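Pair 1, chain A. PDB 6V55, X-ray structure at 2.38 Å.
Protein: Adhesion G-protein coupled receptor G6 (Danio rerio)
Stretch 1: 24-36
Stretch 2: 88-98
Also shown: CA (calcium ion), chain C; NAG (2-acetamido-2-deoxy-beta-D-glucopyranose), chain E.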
# COMPACT_ATOMS: atom_id res chain seq x y z
N ASP A 24 12.97 6.74 5.45
CA ASP A 24 12.21 6.81 4.22
C ASP A 24 12.19 5.46 3.52
O ASP A 24 13.14 4.66 3.59
CB ASP A 24 12.79 7.84 3.25
CG ASP A 24 12.76 9.27 3.79
OD1 ASP A 24 13.43 10.09 3.13
OD2 ASP A 24 12.09 9.58 4.81
N TYR A 25 11.07 5.20 2.82
CA TYR A 25 10.95 4.01 2.01
C TYR A 25 11.90 4.08 0.81
O TYR A 25 12.36 5.17 0.45
CB TYR A 25 9.49 3.82 1.56
CG TYR A 25 8.74 5.01 1.01
CD1 TYR A 25 8.93 5.45 -0.29
CD2 TYR A 25 7.76 5.63 1.77
CE1 TYR A 25 8.21 6.52 -0.81
CE2 TYR A 25 7.03 6.69 1.27
CZ TYR A 25 7.25 7.13 -0.02
OH TYR A 25 6.53 8.19 -0.54
N PRO A 26 12.27 2.95 0.23
CA PRO A 26 13.09 3.01 -0.98
C PRO A 26 12.22 3.38 -2.17
O PRO A 26 10.99 3.30 -2.08
CB PRO A 26 13.67 1.58 -1.08
CG PRO A 26 13.47 0.98 0.30
CD PRO A 26 12.20 1.56 0.75
N PRO A 27 12.81 3.83 -3.28
CA PRO A 27 12.01 3.99 -4.50
C PRO A 27 11.60 2.64 -5.08
O PRO A 27 12.10 1.58 -4.69
CB PRO A 27 12.96 4.71 -5.46
CG PRO A 27 14.15 5.09 -4.70
CD PRO A 27 14.20 4.25 -3.48
N SER A 28 10.64 2.71 -6.03
CA SER A 28 10.22 1.61 -6.90
C SER A 28 9.72 0.38 -6.14
O SER A 28 9.95 -0.77 -6.55
CB SER A 28 11.33 1.24 -7.87
OG SER A 28 11.94 2.43 -8.28
N GLN A 29 9.04 0.62 -5.04
CA GLN A 29 8.50 -0.45 -4.23
C GLN A 29 7.24 -1.00 -4.87
O GLN A 29 6.53 -0.29 -5.59
CB GLN A 29 8.17 0.08 -2.84
CG GLN A 29 9.35 0.46 -2.05
CD GLN A 29 10.35 -0.66 -1.97
OE1 GLN A 29 10.10 -1.70 -1.36
NE2 GLN A 29 11.48 -0.46 -2.62
N SER A 30 6.95 -2.26 -4.56
CA SER A 30 5.62 -2.78 -4.86
C SER A 30 5.27 -3.81 -3.80
O SER A 30 5.84 -4.91 -3.79
CB SER A 30 5.55 -3.38 -6.25
OG SER A 30 4.46 -4.29 -6.26
N CYS A 31 4.32 -3.47 -2.94
CA CYS A 31 4.00 -4.25 -1.77
C CYS A 31 2.54 -4.70 -1.81
O CYS A 31 1.69 -4.00 -2.37
CB CYS A 31 4.27 -3.41 -0.53
SG CYS A 31 5.99 -2.84 -0.29
N ASN A 32 2.26 -5.87 -1.22
CA ASN A 32 0.92 -6.50 -1.18
C ASN A 32 0.88 -7.21 0.16
O ASN A 32 1.23 -8.39 0.27
CB ASN A 32 0.67 -7.45 -2.37
CG ASN A 32 -0.68 -8.25 -2.30
OD1 ASN A 32 -1.53 -8.00 -1.47
ND2 ASN A 32 -0.86 -9.19 -3.24
N TRP A 33 0.43 -6.49 1.18
CA TRP A 33 0.04 -7.09 2.44
C TRP A 33 -1.42 -7.50 2.34
O TRP A 33 -2.31 -6.65 2.34
CB TRP A 33 0.22 -6.09 3.57
CG TRP A 33 1.61 -5.58 3.74
CD1 TRP A 33 2.62 -6.20 4.41
CD2 TRP A 33 2.12 -4.32 3.30
NE1 TRP A 33 3.74 -5.41 4.39
CE2 TRP A 33 3.46 -4.26 3.72
CE3 TRP A 33 1.58 -3.25 2.59
CZ2 TRP A 33 4.26 -3.17 3.45
CZ3 TRP A 33 2.39 -2.17 2.32
CH2 TRP A 33 3.70 -2.14 2.76
N THR A 34 -1.69 -8.81 2.27
CA THR A 34 -3.05 -9.31 2.32
C THR A 34 -3.34 -9.81 3.73
O THR A 34 -2.61 -10.64 4.27
CB THR A 34 -3.26 -10.41 1.26
OG1 THR A 34 -3.47 -9.79 -0.01
CG2 THR A 34 -4.46 -11.28 1.58
N ILE A 35 -4.38 -9.28 4.35
CA ILE A 35 -4.75 -9.66 5.71
C ILE A 35 -5.98 -10.54 5.64
O ILE A 35 -7.03 -10.10 5.18
CB ILE A 35 -5.02 -8.43 6.58
CG1 ILE A 35 -3.95 -7.37 6.35
CG2 ILE A 35 -5.10 -8.87 8.01
CD1 ILE A 35 -4.28 -6.00 6.92
N GLN A 36 -5.86 -11.79 6.11
CA GLN A 36 -6.95 -12.74 6.02
C GLN A 36 -7.37 -13.23 7.39
O GLN A 36 -6.53 -13.66 8.19
CB GLN A 36 -6.60 -13.93 5.14
CG GLN A 36 -7.82 -14.71 4.74
CD GLN A 36 -7.60 -15.52 3.50
OE1 GLN A 36 -8.55 -15.79 2.75
NE2 GLN A 36 -6.35 -15.90 3.26
N GLY A 88 -15.82 -8.15 3.83
CA GLY A 88 -15.63 -9.57 4.08
C GLY A 88 -14.49 -9.81 5.04
O GLY A 88 -14.15 -8.97 5.88
N ASN A 89 -13.86 -10.98 4.92
CA ASN A 89 -12.81 -11.34 5.85
C ASN A 89 -11.41 -11.07 5.32
O ASN A 89 -10.44 -11.36 6.03
CB ASN A 89 -12.94 -12.81 6.25
CG ASN A 89 -12.98 -13.71 5.06
OD1 ASN A 89 -13.29 -13.29 3.95
ND2 ASN A 89 -12.67 -14.99 5.29
N VAL A 90 -11.26 -10.54 4.11
CA VAL A 90 -9.94 -10.23 3.56
C VAL A 90 -9.82 -8.72 3.33
O VAL A 90 -10.68 -8.10 2.69
CB VAL A 90 -9.64 -10.99 2.27
CG1 VAL A 90 -8.16 -11.04 2.08
CG2 VAL A 90 -10.18 -12.41 2.32
N MET A 91 -8.73 -8.14 3.85
CA MET A 91 -8.35 -6.76 3.56
C MET A 91 -6.95 -6.75 2.96
O MET A 91 -6.03 -7.33 3.54
CB MET A 91 -8.38 -5.90 4.82
CG MET A 91 -7.90 -4.48 4.58
SD MET A 91 -9.28 -3.36 4.36
CE MET A 91 -9.64 -3.05 6.07
N GLU A 92 -6.78 -6.09 1.81
CA GLU A 92 -5.51 -6.01 1.11
C GLU A 92 -5.03 -4.57 1.07
O GLU A 92 -5.80 -3.67 0.72
CB GLU A 92 -5.65 -6.57 -0.32
CG GLU A 92 -6.29 -7.95 -0.34
CD GLU A 92 -6.20 -8.65 -1.69
OE1 GLU A 92 -6.08 -7.98 -2.74
OE2 GLU A 92 -6.26 -9.89 -1.71
N VAL A 93 -3.76 -4.35 1.44
CA VAL A 93 -3.12 -3.03 1.46
C VAL A 93 -1.95 -3.05 0.49
O VAL A 93 -0.99 -3.80 0.69
CB VAL A 93 -2.63 -2.64 2.86
CG1 VAL A 93 -1.86 -1.33 2.81
CG2 VAL A 93 -3.78 -2.54 3.82
N PHE A 94 -2.00 -2.21 -0.54
CA PHE A 94 -0.92 -2.10 -1.50
C PHE A 94 -0.14 -0.82 -1.29
O PHE A 94 -0.66 0.14 -0.73
CB PHE A 94 -1.44 -2.12 -2.93
CG PHE A 94 -2.17 -3.37 -3.27
CD1 PHE A 94 -1.47 -4.50 -3.67
CD2 PHE A 94 -3.55 -3.43 -3.17
CE1 PHE A 94 -2.13 -5.65 -3.97
CE2 PHE A 94 -4.22 -4.58 -3.47
CZ PHE A 94 -3.51 -5.70 -3.87
N PHE A 95 1.11 -0.81 -1.75
CA PHE A 95 1.92 0.39 -1.71
C PHE A 95 2.87 0.35 -2.89
O PHE A 95 3.54 -0.66 -3.13
CB PHE A 95 2.69 0.49 -0.39
CG PHE A 95 3.77 1.56 -0.38
CD1 PHE A 95 3.48 2.90 -0.66
CD2 PHE A 95 5.08 1.23 -0.05
CE1 PHE A 95 4.48 3.89 -0.62
CE2 PHE A 95 6.09 2.21 0.00
CZ PHE A 95 5.79 3.54 -0.28
N ASN A 96 2.92 1.46 -3.65
CA ASN A 96 3.81 1.62 -4.80
C ASN A 96 4.48 2.98 -4.73
O ASN A 96 3.80 4.00 -4.51
CB ASN A 96 3.03 1.46 -6.09
CG ASN A 96 2.49 0.08 -6.26
OD1 ASN A 96 3.24 -0.88 -6.49
ND2 ASN A 96 1.17 -0.05 -6.16
N SER A 97 5.80 3.01 -4.88
CA SER A 97 6.53 4.27 -4.93
C SER A 97 7.16 4.35 -6.31
O SER A 97 7.39 3.32 -6.95
CB SER A 97 7.63 4.35 -3.87
OG SER A 97 8.44 3.18 -3.93
N ASP A 98 7.44 5.56 -6.78
CA ASP A 98 8.06 5.63 -8.09
C ASP A 98 9.57 5.77 -7.89
O ASP A 98 10.08 5.37 -6.85
CB ASP A 98 7.42 6.73 -8.96
CG ASP A 98 7.46 8.14 -8.34
OD1 ASP A 98 6.77 9.02 -8.89
OD2 ASP A 98 8.18 8.44 -7.38
CA CA C . 8.43 8.68 -4.90
C1 NAG E . -2.04 -10.04 -3.32
C2 NAG E . -2.48 -10.43 -4.75
C3 NAG E . -3.63 -11.44 -4.70
C4 NAG E . -3.24 -12.67 -3.89
C5 NAG E . -2.82 -12.25 -2.48
C6 NAG E . -2.27 -13.41 -1.68
C7 NAG E . -1.99 -8.50 -6.20
C8 NAG E . -2.59 -7.41 -7.05
N2 NAG E . -2.87 -9.28 -5.55
O3 NAG E . -4.01 -11.83 -6.02
O4 NAG E . -4.34 -13.58 -3.83
O5 NAG E . -1.77 -11.27 -2.53
O6 NAG E . -0.87 -13.56 -1.91
O7 NAG E . -0.78 -8.68 -6.12
O HOH W 1 6.36 0.40 -8.25
O HOH W 2 1.70 -2.72 -5.04
O HOH W 3 9.94 6.64 -4.60

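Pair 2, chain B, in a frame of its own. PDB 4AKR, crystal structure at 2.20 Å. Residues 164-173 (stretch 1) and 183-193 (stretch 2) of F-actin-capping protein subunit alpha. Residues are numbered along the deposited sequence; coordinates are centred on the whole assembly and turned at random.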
# COMPACT_ATOMS: atom_id res chain seq x y z
N SER B 164 -8.03 -4.76 5.79
CA SER B 164 -8.91 -5.25 4.73
C SER B 164 -8.06 -6.03 3.75
O SER B 164 -6.83 -5.98 3.79
CB SER B 164 -9.60 -4.09 4.00
OG SER B 164 -8.68 -3.34 3.23
N GLY B 165 -8.73 -6.77 2.88
CA GLY B 165 -8.01 -7.55 1.89
C GLY B 165 -8.94 -8.09 0.83
O GLY B 165 -10.15 -8.12 1.01
N ARG B 166 -8.36 -8.51 -0.29
CA ARG B 166 -9.11 -9.09 -1.38
C ARG B 166 -8.21 -10.03 -2.14
O ARG B 166 -6.99 -9.83 -2.19
CB ARG B 166 -9.65 -8.01 -2.33
CG ARG B 166 -10.48 -8.58 -3.48
CD ARG B 166 -10.96 -7.52 -4.47
NE ARG B 166 -12.09 -6.72 -3.99
CZ ARG B 166 -13.30 -7.20 -3.73
NH1 ARG B 166 -13.58 -8.49 -3.90
NH2 ARG B 166 -14.26 -6.37 -3.33
N TRP B 167 -8.80 -11.07 -2.70
CA TRP B 167 -8.09 -12.04 -3.51
C TRP B 167 -8.91 -12.16 -4.78
O TRP B 167 -10.12 -12.42 -4.72
CB TRP B 167 -8.00 -13.41 -2.81
CG TRP B 167 -7.31 -14.47 -3.64
CD1 TRP B 167 -7.73 -14.99 -4.84
CD2 TRP B 167 -6.09 -15.15 -3.32
NE1 TRP B 167 -6.84 -15.94 -5.28
CE2 TRP B 167 -5.83 -16.06 -4.37
CE3 TRP B 167 -5.18 -15.08 -2.25
CZ2 TRP B 167 -4.70 -16.89 -4.38
CZ3 TRP B 167 -4.06 -15.91 -2.27
CH2 TRP B 167 -3.84 -16.80 -3.33
N ARG B 168 -8.27 -11.94 -5.92
CA ARG B 168 -8.94 -12.02 -7.21
C ARG B 168 -8.21 -13.00 -8.11
O ARG B 168 -6.99 -12.92 -8.27
CB ARG B 168 -8.97 -10.65 -7.89
CG ARG B 168 -9.98 -9.68 -7.35
CD ARG B 168 -9.78 -8.31 -7.98
NE ARG B 168 -8.60 -7.65 -7.43
CZ ARG B 168 -8.06 -6.54 -7.92
NH1 ARG B 168 -8.60 -5.96 -8.98
NH2 ARG B 168 -6.99 -6.02 -7.35
N SER B 169 -8.96 -13.94 -8.68
CA SER B 169 -8.41 -14.92 -9.61
C SER B 169 -9.27 -14.91 -10.86
O SER B 169 -10.49 -14.97 -10.79
CB SER B 169 -8.44 -16.34 -9.01
OG SER B 169 -7.47 -16.51 -8.00
N VAL B 170 -8.62 -14.81 -12.02
CA VAL B 170 -9.33 -14.84 -13.29
C VAL B 170 -8.58 -15.80 -14.20
O VAL B 170 -7.46 -15.51 -14.64
CB VAL B 170 -9.38 -13.44 -13.97
CG1 VAL B 170 -9.97 -13.56 -15.36
CG2 VAL B 170 -10.23 -12.48 -13.13
N TRP B 171 -9.18 -16.97 -14.42
CA TRP B 171 -8.59 -18.01 -15.26
C TRP B 171 -9.37 -18.12 -16.55
O TRP B 171 -10.59 -18.35 -16.54
CB TRP B 171 -8.59 -19.37 -14.57
CG TRP B 171 -7.57 -19.51 -13.49
CD1 TRP B 171 -7.70 -19.16 -12.17
CD2 TRP B 171 -6.22 -19.97 -13.64
NE1 TRP B 171 -6.52 -19.37 -11.51
CE2 TRP B 171 -5.59 -19.87 -12.38
CE3 TRP B 171 -5.48 -20.45 -14.73
CZ2 TRP B 171 -4.26 -20.23 -12.18
CZ3 TRP B 171 -4.15 -20.81 -14.53
CH2 TRP B 171 -3.56 -20.70 -13.26
N THR B 172 -8.66 -17.99 -17.66
CA THR B 172 -9.28 -18.08 -18.97
C THR B 172 -8.85 -19.38 -19.61
O THR B 172 -7.67 -19.57 -19.89
CB THR B 172 -8.84 -16.91 -19.83
OG1 THR B 172 -9.19 -15.69 -19.16
CG2 THR B 172 -9.49 -16.97 -21.20
N CYS B 173 -9.81 -20.26 -19.86
CA CYS B 173 -9.53 -21.57 -20.43
C CYS B 173 -10.03 -21.72 -21.86
O CYS B 173 -11.24 -21.64 -22.12
CB CYS B 173 -10.16 -22.65 -19.55
SG CYS B 173 -9.94 -22.34 -17.79
N THR B 183 -5.79 -24.76 -22.70
CA THR B 183 -4.75 -23.85 -22.26
C THR B 183 -5.42 -22.85 -21.32
O THR B 183 -6.30 -22.10 -21.73
CB THR B 183 -4.11 -23.11 -23.43
OG1 THR B 183 -3.43 -24.05 -24.27
CG2 THR B 183 -3.11 -22.06 -22.92
N SER B 184 -5.00 -22.86 -20.06
CA SER B 184 -5.55 -21.97 -19.05
C SER B 184 -4.55 -20.90 -18.62
O SER B 184 -3.47 -21.21 -18.11
CB SER B 184 -5.99 -22.78 -17.83
OG SER B 184 -6.89 -23.81 -18.20
N ASN B 185 -4.91 -19.64 -18.85
CA ASN B 185 -4.07 -18.51 -18.48
C ASN B 185 -4.69 -17.87 -17.26
O ASN B 185 -5.84 -17.40 -17.31
CB ASN B 185 -4.01 -17.48 -19.61
CG ASN B 185 -3.19 -17.96 -20.79
OD1 ASN B 185 -3.56 -17.75 -21.95
ND2 ASN B 185 -2.06 -18.62 -20.50
N GLY B 186 -3.93 -17.84 -16.18
CA GLY B 186 -4.44 -17.27 -14.96
C GLY B 186 -3.74 -16.00 -14.53
O GLY B 186 -2.53 -15.83 -14.72
N LYS B 187 -4.52 -15.10 -13.94
CA LYS B 187 -4.00 -13.84 -13.42
C LYS B 187 -4.56 -13.70 -12.01
O LYS B 187 -5.77 -13.54 -11.82
CB LYS B 187 -4.44 -12.67 -14.30
CG LYS B 187 -3.97 -11.33 -13.78
CD LYS B 187 -4.47 -10.18 -14.64
CE LYS B 187 -3.94 -8.86 -14.13
NZ LYS B 187 -4.41 -7.72 -14.96
N VAL B 188 -3.68 -13.79 -11.02
CA VAL B 188 -4.07 -13.68 -9.63
C VAL B 188 -3.58 -12.35 -9.04
O VAL B 188 -2.46 -11.92 -9.30
CB VAL B 188 -3.45 -14.83 -8.81
CG1 VAL B 188 -3.91 -14.75 -7.36
CG2 VAL B 188 -3.82 -16.16 -9.42
N GLN B 189 -4.44 -11.68 -8.27
CA GLN B 189 -4.08 -10.42 -7.64
C GLN B 189 -4.49 -10.46 -6.18
O GLN B 189 -5.65 -10.76 -5.87
CB GLN B 189 -4.76 -9.23 -8.31
CG GLN B 189 -4.07 -8.71 -9.55
CD GLN B 189 -4.80 -7.53 -10.17
OE1 GLN B 189 -5.88 -7.69 -10.75
NE2 GLN B 189 -4.23 -6.33 -10.05
N VAL B 190 -3.55 -10.15 -5.29
CA VAL B 190 -3.83 -10.17 -3.86
C VAL B 190 -3.55 -8.80 -3.26
O VAL B 190 -2.50 -8.20 -3.50
CB VAL B 190 -2.97 -11.23 -3.15
CG1 VAL B 190 -3.38 -11.35 -1.69
CG2 VAL B 190 -3.11 -12.57 -3.85
N ASN B 191 -4.49 -8.32 -2.46
CA ASN B 191 -4.35 -7.01 -1.84
C ASN B 191 -4.65 -7.05 -0.34
O ASN B 191 -5.63 -7.65 0.08
CB ASN B 191 -5.30 -6.02 -2.52
CG ASN B 191 -5.03 -5.88 -4.00
OD1 ASN B 191 -4.15 -5.12 -4.41
ND2 ASN B 191 -5.76 -6.63 -4.80
N VAL B 192 -3.79 -6.42 0.44
CA VAL B 192 -3.98 -6.35 1.88
C VAL B 192 -3.63 -4.94 2.33
O VAL B 192 -2.64 -4.36 1.89
CB VAL B 192 -3.10 -7.36 2.65
CG1 VAL B 192 -3.32 -7.19 4.16
CG2 VAL B 192 -3.46 -8.77 2.24
N HIS B 193 -4.47 -4.40 3.21
CA HIS B 193 -4.33 -3.06 3.74
C HIS B 193 -4.47 -3.09 5.26
O HIS B 193 -5.49 -3.53 5.80
CB HIS B 193 -5.43 -2.17 3.13
CG HIS B 193 -5.45 -0.76 3.63
ND1 HIS B 193 -4.30 -0.06 3.94
CD2 HIS B 193 -6.47 0.11 3.80
CE1 HIS B 193 -4.62 1.17 4.28
NE2 HIS B 193 -5.93 1.30 4.20
O HOH W 4 -7.37 -8.80 -5.09
O HOH W 5 -7.22 -14.76 -17.23

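Where do the two contacts differ most sharply? At the matched positions Thr34(A)–Glu92(A) and Trp171(B)–Gly186(B). In pair 1 both residues carry polar side chains that run alongside each other, Thr34(A) OG1 lying 3.3 Å from Glu92(A) OE2. In pair 2 the indole of Trp171(B) lies across the neighbouring strand, with Gly186(B) CA 3.5 Å from the centroid of the Trp171(B) six-membered ring and only 16° off its normal. The glycine makes this possible: a CB there would come 2.5 Å from Trp171(B) CE2, a clash.

What backbone do they share? Each is an antiparallel strand pair, the strand directions 166° apart in pair 1 and 163° in pair 2, and 14 central residues superpose with an RMSD of 0.5 Å. The hydrogen-bonded bridge Trp33(A)–Val93(A) matches Val170(B)–Lys187(B). In the first, Val93(A) N gives a hydrogen bond to Trp33(A) O at 2.9 Å; in the second, Lys187(B) N gives one to Val170(B) O at 3.0 Å. The buried areas are also close, 978 and 953 Å².

How is the face bearing Cys31(A), Trp33(A) and Phe95(A) packed, compared with its counterpart? In pair 1 it is largely apolar: Trp33(A) CZ3 sits 3.8 Å from Phe95(A) CB, and the edge of the Phe95(A) ring meets the face of Tyr25(A), with centroids 4.8 Å apart. Cys31(A) and Phe95(A) match Arg168(B) and Gln189(B), which fill the space with long polar chains. There Gln189(B) OE1 lies over one face of the Arg168(B) guanidinium, and a water accepts from Arg168(B) NE at 2.9 Å while donating to Gln189(B) O at 2.7 Å.

What happens on the other face? Pair 2 is apolar at Trp167(B), where Val190(B) CG2 packs over the indole, 3.6 Å from Trp167(B) CE3. The matching Ser30(A) is far smaller than the tryptophan, and both it and Asn96(A) are polar, with Ser30(A) CB 3.4 Å from Asn96(A) OD1. At the next bridge, Asn32(A) ND2 is bonded to NAG C1 at 1.5 Å, and Phe94(A) CE1 approaches NAG C8 at 3.6 Å; Ser169(B) and Val188(B) hold these positions in pair 2.

Does the ladder continue past the strands of pair 1? Only in part: Gln29(A) N donates to the side-chain Ser97(A) OG at 2.9 Å, while the backbone bond from Ser97(A) N to Gln29(A) O is weak at 3.5 Å. At the matching Arg166(B)–Asn191(B) the ladder is regular, Arg166(B) N donating to the backbone Asn191(B) O at 2.9 Å.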